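Local coordinates for protein probable TonB-dependent siderophore receptor PiuA (Acinetobacter baumannii, PDB 5FP1) that probably carries out the first step of iron uptake across the outer membrane by binding iron-chelating siderophores, at residues 266-271 / 294-299; 439-444 / 464-469; 611-616 / 653-658; 637-642 / 669-674. One frame throughout, in Å; residues are numbered along the deposited sequence.

Contact 1. Residues 266-271 / 294-299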
loop_
_atom_site.group_PDB
_atom_site.type_symbol
_atom_site.label_atom_id
_atom_site.label_comp_id
_atom_site.label_asym_id
_atom_site.label_seq_id
_atom_site.Cartn_x
_atom_site.Cartn_y
_atom_site.Cartn_z
ATOM N N LYS A 266 10.578 -11.195 -10.366
ATOM C CA LYS A 266 11.618 -11.274 -9.365
ATOM C C LYS A 266 11.852 -9.895 -8.757
ATOM O O LYS A 266 12.174 -8.928 -9.453
ATOM C CB LYS A 266 12.914 -11.762 -10.020
ATOM C CG LYS A 266 12.827 -13.188 -10.553
ATOM C CD LYS A 266 13.928 -13.475 -11.573
ATOM C CE LYS A 266 13.881 -14.934 -12.005
ATOM N NZ LYS A 266 15.025 -15.283 -12.895
ATOM N N GLN A 267 11.621 -9.797 -7.459
ATOM C CA GLN A 267 11.867 -8.571 -6.741
ATOM C C GLN A 267 13.012 -8.809 -5.781
ATOM O O GLN A 267 13.144 -9.891 -5.189
ATOM C CB GLN A 267 10.600 -8.143 -5.986
ATOM C CG GLN A 267 9.395 -7.952 -6.901
ATOM C CD GLN A 267 8.217 -7.279 -6.235
ATOM O OE1 GLN A 267 8.008 -7.392 -5.030
ATOM N NE2 GLN A 267 7.436 -6.572 -7.023
ATOM N N GLU A 268 13.776 -7.762 -5.548
ATOM C CA GLU A 268 14.859 -7.822 -4.578
ATOM C C GLU A 268 15.014 -6.478 -3.901
ATOM O O GLU A 268 15.206 -5.467 -4.559
ATOM C CB GLU A 268 16.175 -8.213 -5.262
ATOM C CG GLU A 268 17.316 -8.385 -4.270
ATOM C CD GLU A 268 18.641 -8.765 -4.941
ATOM O OE1 GLU A 268 18.643 -9.249 -6.095
ATOM O OE2 GLU A 268 19.691 -8.580 -4.309
ATOM N N ASN A 269 14.896 -6.482 -2.580
ATOM C CA ASN A 269 14.922 -5.272 -1.797
ATOM C C ASN A 269 15.898 -5.374 -0.636
ATOM O O ASN A 269 15.877 -6.364 0.091
ATOM C CB ASN A 269 13.535 -4.946 -1.299
ATOM C CG ASN A 269 12.667 -4.352 -2.402
ATOM O OD1 ASN A 269 12.722 -3.153 -2.690
ATOM N ND2 ASN A 269 11.948 -5.214 -3.082
ATOM N N HIS A 270 16.700 -4.321 -0.483
ATOM C CA HIS A 270 17.641 -4.183 0.625
ATOM C C HIS A 270 17.402 -2.837 1.242
ATOM O O HIS A 270 17.275 -1.836 0.516
ATOM C CB HIS A 270 19.084 -4.190 0.113
ATOM C CG HIS A 270 19.486 -5.420 -0.623
ATOM N ND1 HIS A 270 20.280 -6.396 -0.054
ATOM C CD2 HIS A 270 19.254 -5.819 -1.899
ATOM C CE1 HIS A 270 20.499 -7.351 -0.940
ATOM N NE2 HIS A 270 19.878 -7.032 -2.064
ATOM N N ILE A 271 17.353 -2.778 2.577
ATOM C CA ILE A 271 17.309 -1.490 3.267
ATOM C C ILE A 271 18.317 -1.516 4.444
ATOM O O ILE A 271 18.284 -2.438 5.260
ATOM C CB ILE A 271 15.906 -1.181 3.871
ATOM C CG1 ILE A 271 14.798 -1.297 2.819
ATOM C CG2 ILE A 271 15.893 0.222 4.514
ATOM C CD1 ILE A 271 13.388 -1.154 3.373
ATOM N N LYS A 294 17.901 -0.205 -1.731
ATOM C CA LYS A 294 18.126 -0.682 -3.087
ATOM C C LYS A 294 16.914 -1.537 -3.434
ATOM O O LYS A 294 16.495 -2.381 -2.637
ATOM C CB LYS A 294 19.414 -1.506 -3.169
ATOM C CG LYS A 294 19.581 -2.209 -4.512
ATOM C CD LYS A 294 20.913 -1.909 -5.148
ATOM C CE LYS A 294 21.036 -2.513 -6.529
ATOM N NZ LYS A 294 21.588 -1.481 -7.439
ATOM N N SER A 295 16.313 -1.291 -4.589
ATOM C CA SER A 295 15.078 -1.977 -4.939
ATOM C C SER A 295 15.098 -2.352 -6.416
ATOM O O SER A 295 15.252 -1.478 -7.285
ATOM C CB SER A 295 13.869 -1.070 -4.640
ATOM O OG SER A 295 12.642 -1.764 -4.861
ATOM N N LYS A 296 14.955 -3.649 -6.686
ATOM C CA LYS A 296 14.912 -4.171 -8.048
ATOM C C LYS A 296 13.606 -4.876 -8.332
ATOM O O LYS A 296 13.036 -5.515 -7.461
ATOM C CB LYS A 296 16.079 -5.147 -8.276
ATOM C CG LYS A 296 17.420 -4.490 -7.995
ATOM C CD LYS A 296 18.614 -5.429 -8.163
ATOM C CE LYS A 296 18.791 -5.813 -9.614
ATOM N NZ LYS A 296 20.216 -6.128 -9.923
ATOM N N ASN A 297 13.141 -4.758 -9.571
ATOM C CA ASN A 297 11.926 -5.394 -10.011
ATOM C C ASN A 297 12.143 -5.811 -11.451
ATOM O O ASN A 297 12.622 -5.017 -12.278
ATOM C CB ASN A 297 10.762 -4.382 -9.868
ATOM C CG ASN A 297 9.378 -5.004 -9.958
ATOM O OD1 ASN A 297 9.170 -6.234 -9.851
ATOM N ND2 ASN A 297 8.381 -4.116 -10.115
ATOM N N ASP A 298 11.798 -7.047 -11.761
ATOM C CA ASP A 298 12.049 -7.615 -13.080
ATOM C C ASP A 298 10.878 -8.539 -13.363
ATOM O O ASP A 298 10.694 -9.527 -12.656
ATOM C CB ASP A 298 13.379 -8.391 -13.053
ATOM C CG ASP A 298 13.802 -8.910 -14.410
ATOM O OD1 ASP A 298 13.176 -8.600 -15.433
ATOM O OD2 ASP A 298 14.798 -9.648 -14.460
ATOM N N TYR A 299 10.041 -8.176 -14.327
ATOM C CA TYR A 299 8.812 -8.893 -14.530
ATOM C C TYR A 299 8.284 -8.918 -15.956
ATOM O O TYR A 299 8.525 -8.002 -16.767
ATOM C CB TYR A 299 7.713 -8.386 -13.591
ATOM C CG TYR A 299 7.197 -6.999 -13.877
ATOM C CD1 TYR A 299 6.324 -6.752 -14.930
ATOM C CD2 TYR A 299 7.548 -5.934 -13.062
ATOM C CE1 TYR A 299 5.823 -5.482 -15.172
ATOM C CE2 TYR A 299 7.070 -4.654 -13.311
ATOM C CZ TYR A 299 6.208 -4.429 -14.365
ATOM O OH TYR A 299 5.767 -3.138 -14.605
HETATM O O HOH W 1 10.660 -4.719 -5.793
HETATM O O HOH W 2 13.963 -1.491 -0.746
#

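Contact 2. Residues 439-444 / 464-469. With C8E ((hydroxyethyloxy)tri(ethyloxy)octane), chain E.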
loop_
_atom_site.group_PDB
_atom_site.type_symbol
_atom_site.label_atom_id
_atom_site.label_comp_id
_atom_site.label_asym_id
_atom_site.label_seq_id
_atom_site.Cartn_x
_atom_site.Cartn_y
_atom_site.Cartn_z
ATOM N N LEU A 439 3.436 22.718 9.712
ATOM C CA LEU A 439 3.829 23.533 8.577
ATOM C C LEU A 439 5.077 22.902 7.957
ATOM O O LEU A 439 6.015 22.602 8.665
ATOM C CB LEU A 439 4.146 24.944 9.072
ATOM C CG LEU A 439 4.502 26.011 8.060
ATOM C CD1 LEU A 439 3.389 26.250 7.061
ATOM C CD2 LEU A 439 4.813 27.297 8.815
ATOM N N ARG A 440 5.094 22.736 6.642
ATOM C CA ARG A 440 6.227 22.088 5.995
ATOM C C ARG A 440 6.520 22.754 4.674
ATOM O O ARG A 440 5.594 23.094 3.927
ATOM C CB ARG A 440 5.935 20.590 5.779
ATOM C CG ARG A 440 7.036 19.846 5.041
ATOM C CD ARG A 440 6.930 18.339 5.228
ATOM N NE ARG A 440 7.768 17.659 4.273
ATOM C CZ ARG A 440 8.401 16.517 4.502
ATOM N NH1 ARG A 440 8.247 15.881 5.645
ATOM N NH2 ARG A 440 9.128 15.988 3.530
ATOM N N TRP A 441 7.809 22.910 4.372
ATOM C CA TRP A 441 8.240 23.425 3.101
ATOM C C TRP A 441 9.081 22.366 2.396
ATOM O O TRP A 441 10.038 21.834 2.985
ATOM C CB TRP A 441 9.097 24.689 3.292
ATOM C CG TRP A 441 9.734 25.141 2.003
ATOM C CD1 TRP A 441 9.147 25.881 1.006
ATOM C CD2 TRP A 441 11.069 24.841 1.545
ATOM N NE1 TRP A 441 10.038 26.074 -0.029
ATOM C CE2 TRP A 441 11.221 25.447 0.275
ATOM C CE3 TRP A 441 12.148 24.112 2.084
ATOM C CZ2 TRP A 441 12.414 25.357 -0.458
ATOM C CZ3 TRP A 441 13.320 24.015 1.358
ATOM C CH2 TRP A 441 13.447 24.644 0.099
ATOM N N ASP A 442 8.700 22.041 1.165
ATOM C CA ASP A 442 9.383 21.029 0.363
ATOM C C ASP A 442 9.945 21.653 -0.903
ATOM O O ASP A 442 9.292 22.478 -1.552
ATOM C CB ASP A 442 8.429 19.897 -0.050
ATOM C CG ASP A 442 8.194 18.901 1.054
ATOM O OD1 ASP A 442 9.021 17.993 1.205
ATOM O OD2 ASP A 442 7.195 19.030 1.789
ATOM N N LYS A 443 11.159 21.240 -1.254
ATOM C CA LYS A 443 11.675 21.460 -2.588
ATOM C C LYS A 443 11.841 20.113 -3.266
ATOM O O LYS A 443 12.362 19.165 -2.661
ATOM C CB LYS A 443 13.026 22.180 -2.509
ATOM C CG LYS A 443 13.699 22.352 -3.858
ATOM C CD LYS A 443 14.990 23.144 -3.708
ATOM C CE LYS A 443 15.674 23.329 -5.058
ATOM N NZ LYS A 443 17.058 23.844 -4.882
ATOM N N PHE A 444 11.386 20.026 -4.505
ATOM C CA PHE A 444 11.312 18.752 -5.214
ATOM C C PHE A 444 11.893 18.972 -6.610
ATOM O O PHE A 444 11.539 19.926 -7.314
ATOM C CB PHE A 444 9.850 18.290 -5.279
ATOM C CG PHE A 444 9.607 17.054 -6.123
ATOM C CD1 PHE A 444 9.301 17.167 -7.462
ATOM C CD2 PHE A 444 9.620 15.794 -5.552
ATOM C CE1 PHE A 444 9.051 16.036 -8.247
ATOM C CE2 PHE A 444 9.365 14.655 -6.320
ATOM C CZ PHE A 444 9.090 14.785 -7.664
ATOM N N ASN A 464 10.850 21.139 -11.434
ATOM C CA ASN A 464 11.252 21.717 -10.168
ATOM C C ASN A 464 10.000 22.327 -9.566
ATOM O O ASN A 464 9.318 23.115 -10.219
ATOM C CB ASN A 464 12.290 22.826 -10.365
ATOM C CG ASN A 464 13.653 22.270 -10.718
ATOM O OD1 ASN A 464 14.431 21.877 -9.847
ATOM N ND2 ASN A 464 13.916 22.178 -11.990
ATOM N N SER A 465 9.683 21.923 -8.341
ATOM C CA SER A 465 8.485 22.402 -7.638
ATOM C C SER A 465 8.936 22.717 -6.222
ATOM O O SER A 465 9.818 22.057 -5.669
ATOM C CB SER A 465 7.408 21.312 -7.591
ATOM O OG SER A 465 6.914 20.995 -8.888
ATOM N N ASP A 466 8.374 23.744 -5.633
ATOM C CA ASP A 466 8.534 23.901 -4.220
ATOM C C ASP A 466 7.203 24.355 -3.642
ATOM O O ASP A 466 6.439 25.064 -4.291
ATOM C CB ASP A 466 9.706 24.793 -3.885
ATOM C CG ASP A 466 9.374 26.202 -3.979
ATOM O OD1 ASP A 466 9.209 26.657 -5.122
ATOM O OD2 ASP A 466 9.258 26.839 -2.910
ATOM N N PHE A 467 6.875 23.869 -2.464
ATOM C CA PHE A 467 5.490 24.043 -2.008
ATOM C C PHE A 467 5.445 24.003 -0.502
ATOM O O PHE A 467 6.311 23.415 0.153
ATOM C CB PHE A 467 4.570 22.972 -2.633
ATOM C CG PHE A 467 5.125 21.570 -2.594
ATOM C CD1 PHE A 467 5.882 21.070 -3.644
ATOM C CD2 PHE A 467 4.846 20.730 -1.530
ATOM C CE1 PHE A 467 6.364 19.764 -3.614
ATOM C CE2 PHE A 467 5.340 19.438 -1.489
ATOM C CZ PHE A 467 6.111 18.955 -2.525
ATOM N N VAL A 468 4.458 24.676 0.059
ATOM C CA VAL A 468 4.275 24.691 1.497
ATOM C C VAL A 468 2.972 23.990 1.785
ATOM O O VAL A 468 1.966 24.263 1.122
ATOM C CB VAL A 468 4.199 26.152 2.007
ATOM C CG1 VAL A 468 3.818 26.213 3.488
ATOM C CG2 VAL A 468 5.530 26.835 1.751
ATOM N N THR A 469 2.981 23.087 2.756
ATOM C CA THR A 469 1.758 22.430 3.156
ATOM C C THR A 469 1.570 22.581 4.659
ATOM O O THR A 469 2.520 22.913 5.408
ATOM C CB THR A 469 1.754 20.935 2.774
ATOM O OG1 THR A 469 2.892 20.286 3.336
ATOM C CG2 THR A 469 1.803 20.801 1.288
HETATM C C1 C8E E . 8.795 25.415 8.267
HETATM C C2 C8E E . 8.639 25.957 6.863
HETATM C C3 C8E E . 8.419 27.459 6.902
HETATM C C4 C8E E . 7.533 27.956 5.762
HETATM C C5 C8E E . 8.358 28.531 4.615
HETATM C C6 C8E E . 7.611 29.633 3.867
HETATM C C7 C8E E . 8.398 30.092 2.639
HETATM C C8 C8E E . 7.515 30.244 1.399
HETATM O O9 C8E E . 8.054 29.472 0.322
HETATM C C10 C8E E . 7.387 29.710 -0.924
HETATM C C11 C8E E . 6.928 28.383 -1.535
HETATM O O12 C8E E . 6.007 28.562 -2.620
HETATM C C13 C8E E . 4.939 29.479 -2.359
HETATM C C14 C8E E . 4.199 29.119 -1.071
HETATM O O15 C8E E . 3.308 30.170 -0.689
HETATM C C16 C8E E . 3.905 31.124 0.188
HETATM C C17 C8E E . 3.171 31.114 1.521
HETATM O O18 C8E E . 4.038 31.601 2.543
HETATM C C19 C8E E . 3.741 30.995 3.797
HETATM C C20 C8E E . 4.609 31.606 4.890
HETATM O O21 C8E E . 4.561 30.758 6.042
HETATM O O HOH W 3 5.213 20.849 1.899
#

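Contact 3. Residues 611-616 / 653-658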
loop_
_atom_site.group_PDB
_atom_site.type_symbol
_atom_site.label_atom_id
_atom_site.label_comp_id
_atom_site.label_asym_id
_atom_site.label_seq_id
_atom_site.Cartn_x
_atom_site.Cartn_y
_atom_site.Cartn_z
ATOM N N SER A 611 -15.793 15.212 -20.225
ATOM C CA SER A 611 -16.679 16.115 -19.492
ATOM C C SER A 611 -18.075 15.520 -19.391
ATOM O O SER A 611 -18.810 15.789 -18.449
ATOM C CB SER A 611 -16.721 17.513 -20.148
ATOM O OG SER A 611 -17.172 17.384 -21.480
ATOM N N ILE A 612 -18.431 14.643 -20.323
ATOM C CA ILE A 612 -19.722 13.946 -20.231
ATOM C C ILE A 612 -19.808 13.028 -19.017
ATOM O O ILE A 612 -20.894 12.584 -18.635
ATOM C CB ILE A 612 -20.012 13.114 -21.499
ATOM C CG1 ILE A 612 -18.922 12.070 -21.723
ATOM C CG2 ILE A 612 -20.065 14.028 -22.715
ATOM C CD1 ILE A 612 -19.240 11.096 -22.852
ATOM N N TYR A 613 -18.663 12.733 -18.399
ATOM C CA TYR A 613 -18.664 11.900 -17.184
ATOM C C TYR A 613 -18.512 12.704 -15.893
ATOM O O TYR A 613 -18.369 12.138 -14.796
ATOM C CB TYR A 613 -17.556 10.847 -17.290
ATOM C CG TYR A 613 -17.639 10.025 -18.533
ATOM C CD1 TYR A 613 -18.792 9.334 -18.849
ATOM C CD2 TYR A 613 -16.531 9.879 -19.374
ATOM C CE1 TYR A 613 -18.867 8.545 -19.986
ATOM C CE2 TYR A 613 -16.612 9.110 -20.521
ATOM C CZ TYR A 613 -17.773 8.443 -20.808
ATOM O OH TYR A 613 -17.834 7.663 -21.918
ATOM N N ASN A 614 -18.543 14.026 -16.010
ATOM C CA ASN A 614 -18.539 14.884 -14.827
ATOM C C ASN A 614 -19.694 14.493 -13.901
ATOM O O ASN A 614 -20.833 14.305 -14.350
ATOM C CB ASN A 614 -18.641 16.364 -15.209
ATOM C CG ASN A 614 -17.393 16.900 -15.868
ATOM O OD1 ASN A 614 -16.376 16.222 -15.993
ATOM N ND2 ASN A 614 -17.463 18.154 -16.287
ATOM N N GLY A 615 -19.380 14.290 -12.620
ATOM C CA GLY A 615 -20.339 13.784 -11.648
ATOM C C GLY A 615 -20.299 12.280 -11.392
ATOM O O GLY A 615 -20.921 11.817 -10.454
ATOM N N ASN A 616 -19.579 11.507 -12.218
ATOM C CA ASN A 616 -19.492 10.068 -12.027
ATOM C C ASN A 616 -18.780 9.698 -10.714
ATOM O O ASN A 616 -18.140 10.522 -10.072
ATOM C CB ASN A 616 -18.778 9.363 -13.239
ATOM C CG ASN A 616 -19.751 9.027 -14.369
ATOM O OD1 ASN A 616 -20.923 9.387 -14.308
ATOM N ND2 ASN A 616 -19.281 8.343 -15.384
ATOM N N ASP A 653 -13.206 2.488 -14.215
ATOM C CA ASP A 653 -13.024 3.584 -15.156
ATOM C C ASP A 653 -13.845 4.867 -14.858
ATOM O O ASP A 653 -14.872 4.824 -14.201
ATOM C CB ASP A 653 -13.328 3.099 -16.577
ATOM C CG ASP A 653 -14.761 2.621 -16.747
ATOM O OD1 ASP A 653 -15.425 2.232 -15.745
ATOM O OD2 ASP A 653 -15.223 2.595 -17.914
ATOM N N VAL A 654 -13.341 5.984 -15.384
ATOM C CA VAL A 654 -13.973 7.291 -15.306
ATOM C C VAL A 654 -15.375 7.227 -15.891
ATOM O O VAL A 654 -16.329 7.780 -15.327
ATOM C CB VAL A 654 -13.095 8.349 -16.023
ATOM C CG1 VAL A 654 -13.880 9.624 -16.300
ATOM C CG2 VAL A 654 -11.871 8.653 -15.166
ATOM N N ALA A 655 -15.529 6.468 -16.965
ATOM C CA ALA A 655 -16.828 6.346 -17.614
ATOM C C ALA A 655 -17.822 5.537 -16.795
ATOM O O ALA A 655 -19.003 5.520 -17.119
ATOM C CB ALA A 655 -16.670 5.740 -19.009
ATOM N N ASN A 656 -17.343 4.820 -15.775
ATOM C CA ASN A 656 -18.178 3.995 -14.919
ATOM C C ASN A 656 -18.918 2.916 -15.760
ATOM O O ASN A 656 -20.116 2.706 -15.586
ATOM C CB ASN A 656 -19.240 4.788 -14.118
ATOM C CG ASN A 656 -18.683 5.661 -12.966
ATOM O OD1 ASN A 656 -19.472 6.277 -12.250
ATOM N ND2 ASN A 656 -17.371 5.737 -12.796
ATOM N N THR A 657 -18.204 2.251 -16.659
ATOM C CA THR A 657 -18.758 1.157 -17.469
ATOM C C THR A 657 -18.098 -0.198 -17.200
ATOM O O THR A 657 -18.553 -1.228 -17.698
ATOM C CB THR A 657 -18.568 1.446 -18.969
ATOM O OG1 THR A 657 -17.177 1.568 -19.287
ATOM C CG2 THR A 657 -19.269 2.727 -19.367
ATOM N N LYS A 658 -17.015 -0.178 -16.427
ATOM C CA LYS A 658 -16.230 -1.372 -16.070
ATOM C C LYS A 658 -16.117 -1.437 -14.565
ATOM O O LYS A 658 -15.703 -0.464 -13.907
ATOM C CB LYS A 658 -14.857 -1.285 -16.724
ATOM C CG LYS A 658 -14.972 -1.117 -18.234
ATOM C CD LYS A 658 -13.653 -0.909 -18.962
ATOM C CE LYS A 658 -13.904 -0.464 -20.390
ATOM N NZ LYS A 658 -12.653 -0.175 -21.145
#

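Contact 4. Residues 637-642 / 669-674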
loop_
_atom_site.group_PDB
_atom_site.type_symbol
_atom_site.label_atom_id
_atom_site.label_comp_id
_atom_site.label_asym_id
_atom_site.label_seq_id
_atom_site.Cartn_x
_atom_site.Cartn_y
_atom_site.Cartn_z
ATOM N N GLN A 637 -7.525 -22.501 27.163
ATOM C CA GLN A 637 -6.476 -22.850 26.218
ATOM C C GLN A 637 -6.926 -22.725 24.744
ATOM O O GLN A 637 -6.217 -23.184 23.850
ATOM C CB GLN A 637 -6.007 -24.291 26.468
ATOM C CG GLN A 637 -5.019 -24.449 27.620
ATOM C CD GLN A 637 -4.308 -25.801 27.600
ATOM O OE1 GLN A 637 -4.929 -26.843 27.381
ATOM N NE2 GLN A 637 -2.998 -25.786 27.826
ATOM N N LEU A 638 -8.111 -22.169 24.499
ATOM C CA LEU A 638 -8.693 -22.182 23.152
ATOM C C LEU A 638 -9.388 -20.880 22.800
ATOM O O LEU A 638 -10.409 -20.523 23.390
ATOM C CB LEU A 638 -9.692 -23.329 22.955
ATOM C CG LEU A 638 -10.325 -23.420 21.558
ATOM C CD1 LEU A 638 -9.275 -23.746 20.505
ATOM C CD2 LEU A 638 -11.437 -24.456 21.507
ATOM N N THR A 639 -8.831 -20.199 21.803
ATOM C CA THR A 639 -9.428 -19.005 21.230
ATOM C C THR A 639 -9.965 -19.311 19.837
ATOM O O THR A 639 -9.306 -20.004 19.037
ATOM C CB THR A 639 -8.367 -17.890 21.128
ATOM O OG1 THR A 639 -7.864 -17.621 22.432
ATOM C CG2 THR A 639 -8.950 -16.614 20.545
ATOM N N VAL A 640 -11.158 -18.808 19.557
ATOM C CA VAL A 640 -11.771 -18.938 18.238
ATOM C C VAL A 640 -12.017 -17.530 17.677
ATOM O O VAL A 640 -12.468 -16.640 18.402
ATOM C CB VAL A 640 -13.101 -19.693 18.314
ATOM C CG1 VAL A 640 -13.824 -19.636 16.984
ATOM C CG2 VAL A 640 -12.858 -21.141 18.716
ATOM N N GLY A 641 -11.695 -17.333 16.398
ATOM C CA GLY A 641 -11.897 -16.024 15.731
ATOM C C GLY A 641 -12.750 -16.106 14.483
ATOM O O GLY A 641 -12.766 -17.123 13.791
ATOM N N ALA A 642 -13.468 -15.028 14.205
ATOM C CA ALA A 642 -14.300 -14.922 13.034
ATOM C C ALA A 642 -14.150 -13.525 12.425
ATOM O O ALA A 642 -14.084 -12.522 13.140
ATOM C CB ALA A 642 -15.758 -15.161 13.378
ATOM N N MET A 669 -10.620 -18.614 12.573
ATOM C CA MET A 669 -9.393 -19.010 13.183
ATOM C C MET A 669 -9.660 -19.803 14.495
ATOM O O MET A 669 -10.633 -19.558 15.184
ATOM C CB MET A 669 -8.586 -17.756 13.508
ATOM C CG MET A 669 -7.207 -17.971 14.078
ATOM S SD MET A 669 -7.158 -18.074 15.891
ATOM C CE MET A 669 -7.534 -16.390 16.352
ATOM N N ALA A 670 -8.741 -20.692 14.825
ATOM C CA ALA A 670 -8.686 -21.318 16.142
ATOM C C ALA A 670 -7.239 -21.471 16.560
ATOM O O ALA A 670 -6.406 -21.959 15.806
ATOM C CB ALA A 670 -9.366 -22.682 16.106
ATOM N N ARG A 671 -6.968 -21.072 17.793
ATOM C CA ARG A 671 -5.669 -21.119 18.379
ATOM C C ARG A 671 -5.732 -21.940 19.673
ATOM O O ARG A 671 -6.439 -21.555 20.602
ATOM C CB ARG A 671 -5.224 -19.727 18.768
ATOM C CG ARG A 671 -3.844 -19.735 19.390
ATOM C CD ARG A 671 -3.115 -18.398 19.267
ATOM N NE ARG A 671 -3.949 -17.302 19.709
ATOM C CZ ARG A 671 -4.356 -16.294 18.942
ATOM N NH1 ARG A 671 -3.998 -16.202 17.662
ATOM N NH2 ARG A 671 -5.110 -15.361 19.477
ATOM N N TYR A 672 -4.967 -23.022 19.732
ATOM C CA TYR A 672 -4.924 -23.883 20.929
ATOM C C TYR A 672 -3.579 -23.750 21.601
ATOM O O TYR A 672 -2.535 -23.984 20.980
ATOM C CB TYR A 672 -5.197 -25.352 20.577
ATOM C CG TYR A 672 -5.253 -26.266 21.804
ATOM C CD1 TYR A 672 -6.355 -26.267 22.642
ATOM C CD2 TYR A 672 -4.192 -27.097 22.125
ATOM C CE1 TYR A 672 -6.407 -27.081 23.761
ATOM C CE2 TYR A 672 -4.232 -27.914 23.241
ATOM C CZ TYR A 672 -5.341 -27.898 24.055
ATOM O OH TYR A 672 -5.384 -28.705 25.164
ATOM N N ASN A 673 -3.593 -23.368 22.881
ATOM C CA ASN A 673 -2.370 -23.327 23.665
ATOM C C ASN A 673 -2.001 -24.734 24.108
ATOM O O ASN A 673 -2.646 -25.308 24.986
ATOM C CB ASN A 673 -2.522 -22.408 24.883
ATOM C CG ASN A 673 -3.088 -21.051 24.524
ATOM O OD1 ASN A 673 -4.156 -20.661 25.004
ATOM N ND2 ASN A 673 -2.383 -20.326 23.659
ATOM N N VAL A 674 -0.976 -25.299 23.485
ATOM C CA VAL A 674 -0.552 -26.649 23.798
ATOM C C VAL A 674 0.165 -26.650 25.148
ATOM O O VAL A 674 -0.096 -27.485 25.996
ATOM C CB VAL A 674 0.377 -27.214 22.719
ATOM C CG1 VAL A 674 0.981 -28.535 23.178
ATOM C CG2 VAL A 674 -0.386 -27.391 21.411
HETATM O O HOH W 4 -5.829 -19.897 22.838
#

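Contact 1. Residues 266-271 / 294-299
Asn-269 OD1 is gripped twice: Ser-295 OG donates to it across the strand pair at 2.6 Å, and a water donates from 2.8 Å. Ser-295 OG stands anti to its backbone N (chi1 -175°), and its bond arrives tilted from the carbonyl plane of the Asn-269 amide. A second water accepts from Asn-269 ND2 at 3.0 Å and donates to Lys-296 O, tying the amide to the opposite backbone. Further along the same face, Gln-267 NE2 makes only a weak bond to Asn-297 OD1 (3.3 Å). These two side chains run side by side with their amide planes 79° apart, and the stronger partners lie elsewhere, Gln-265 for Asn-297 and Asn-108 N for Gln-267 OE1. The strands are neighbouring antiparallel staves of the TonB-dependent receptor barrel, and this face looks inward, where Ser-295 also bonds to Thr-105 of the plug. On the outward face, His-270 NE2 donates almost straight (175°) to the anti lone pair of Glu-268 OE2 at 2.7 Å, while Lys-294 forms salt bridges with Glu-328 and Asp-326. Wall and plug meet through a hydroxyl pair and an amide bond, while the waters link the wall strands, consistent with a plug that rearranges during transport.

Contact 2. Residues 439-444 / 464-469
Trp-441 turns the pyrrole edge of its indole to Val-468 and Asp-466 of the facing strand as detergent runs past its base. CB starts against the octyl tail, 3.8 Å from C2 of C8E. CD1 meets Val-468 CG2 at 3.8 Å, the methyl lying in the ring plane at the edge, with the ether O9 of C8E also near. NE1 donates to the anti lone pair of Asp-466 OD2 at 3.1 Å (155°); chi1 of 82° sets Asp-466 CG between its backbone N and carbonyl carbon. This is the outer, detergent-coated wall of the beta barrel, on an antiparallel hairpin. The opposite face points into the barrel, where Phe-467 touches Ala-130 of the plug. Asp-442 CB sits over the Phe-467 ring, 3.8 Å from its centroid, in a CH-pi contact. The carboxylate beyond is held side-on by Arg-440, NE to OD2 at 2.9 Å and NH2 to OD1 at 3.1 Å. A water lies 2.7 Å from Asp-442 OD2 and also bonds to Thr-469 OG1.

Contact 3. Residues 611-616 / 653-658
Tyr-613 lays one face of its ring on Ala-655, whose CA stands over the ring centre, 3.6 Å from the centroid, in a CH-pi contact. The methyl reaches farther out, Ala-655 CB lying 3.4 Å from Tyr-613 CZ. Ile-612 CG1 covers the opposite face, so the ring is sandwiched. Both segments belong to neighbouring loops at the extracellular end of the barrel, the first also holding the Cys-602 to Cys-607 disulfide, and each carries a beta turn, type II from Tyr-613 to Asn-616 and type I from Asp-653 to Asn-656. Asn-616 closes the polar side: its ND2 donates to Val-654 O at 3.0 Å, almost straight (172°) and in the plane of both groups. Its amide is stacked on that of Asn-656, planes 15° apart, the two side chains running antiparallel to one another, with Asn-656 OD1 3.3 Å from Asn-616 CB. Asn-656 ND2 donates to Asp-653 O (3.0 Å), which also accepts from Asn-656 N, and bonds to Gln-617 O.

Contact 4. Residues 637-642 / 669-674
Thr-639 and Arg-671 form a hydrogen-bonded pair in an antiparallel hairpin near the periplasmic end of the barrel, and their side chains leave the same face in parallel. Chi1 of -59° sets Thr-639 OG1 anti to the carbonyl carbon, where it donates to a water at 3.1 Å. That water in turn donates to Arg-671 O and to Asn-673 OD1, both at 2.8 Å, linking side chains and backbone. Arg-671 starts extended but bends at chi3 (50°), which swings NE aside; its guanidinium ends in a salt bridge to Asp-54 of the plug helix 49-55 and a bond to Gln-681. On the opposite face, Leu-638 and Tyr-672 both hold CG anti to the backbone N, and Leu-638 CD1 comes to the edge of the tyrosine ring. Across the strands Gln-637 O lies 3.3 Å from Tyr-672 CD1, and Gln-637 OE1 is 2.9 Å from Tyr-672 OH. At the other end, chi3 of -70° turns Met-669 CE back toward the facing strand, 4.4 Å from both Thr-639 CG2 and Gly-641 CA.

Contacts 1, 2 and 4 are three antiparallel strand pairs of one barrel wall, and contact 3 joins two loops at its extracellular end. Contacts 3 and 4 share a hairpin: strands 638-651 and 659-673 pair in contact 4, and the loop between them supplies 653-658 to contact 3, with centres 47 Å apart. Contacts 2 and 4 lie on opposite sides of the chain's centre, their centres 50 Å apart, whereas contact 1 is about 29 Å from contact 2 between centres. Contacts 1, 2 and 4 each turn one face towards the plug. Detergent touches the outer side of contact 2 and Lys-294 of contact 1. No two contacts touch.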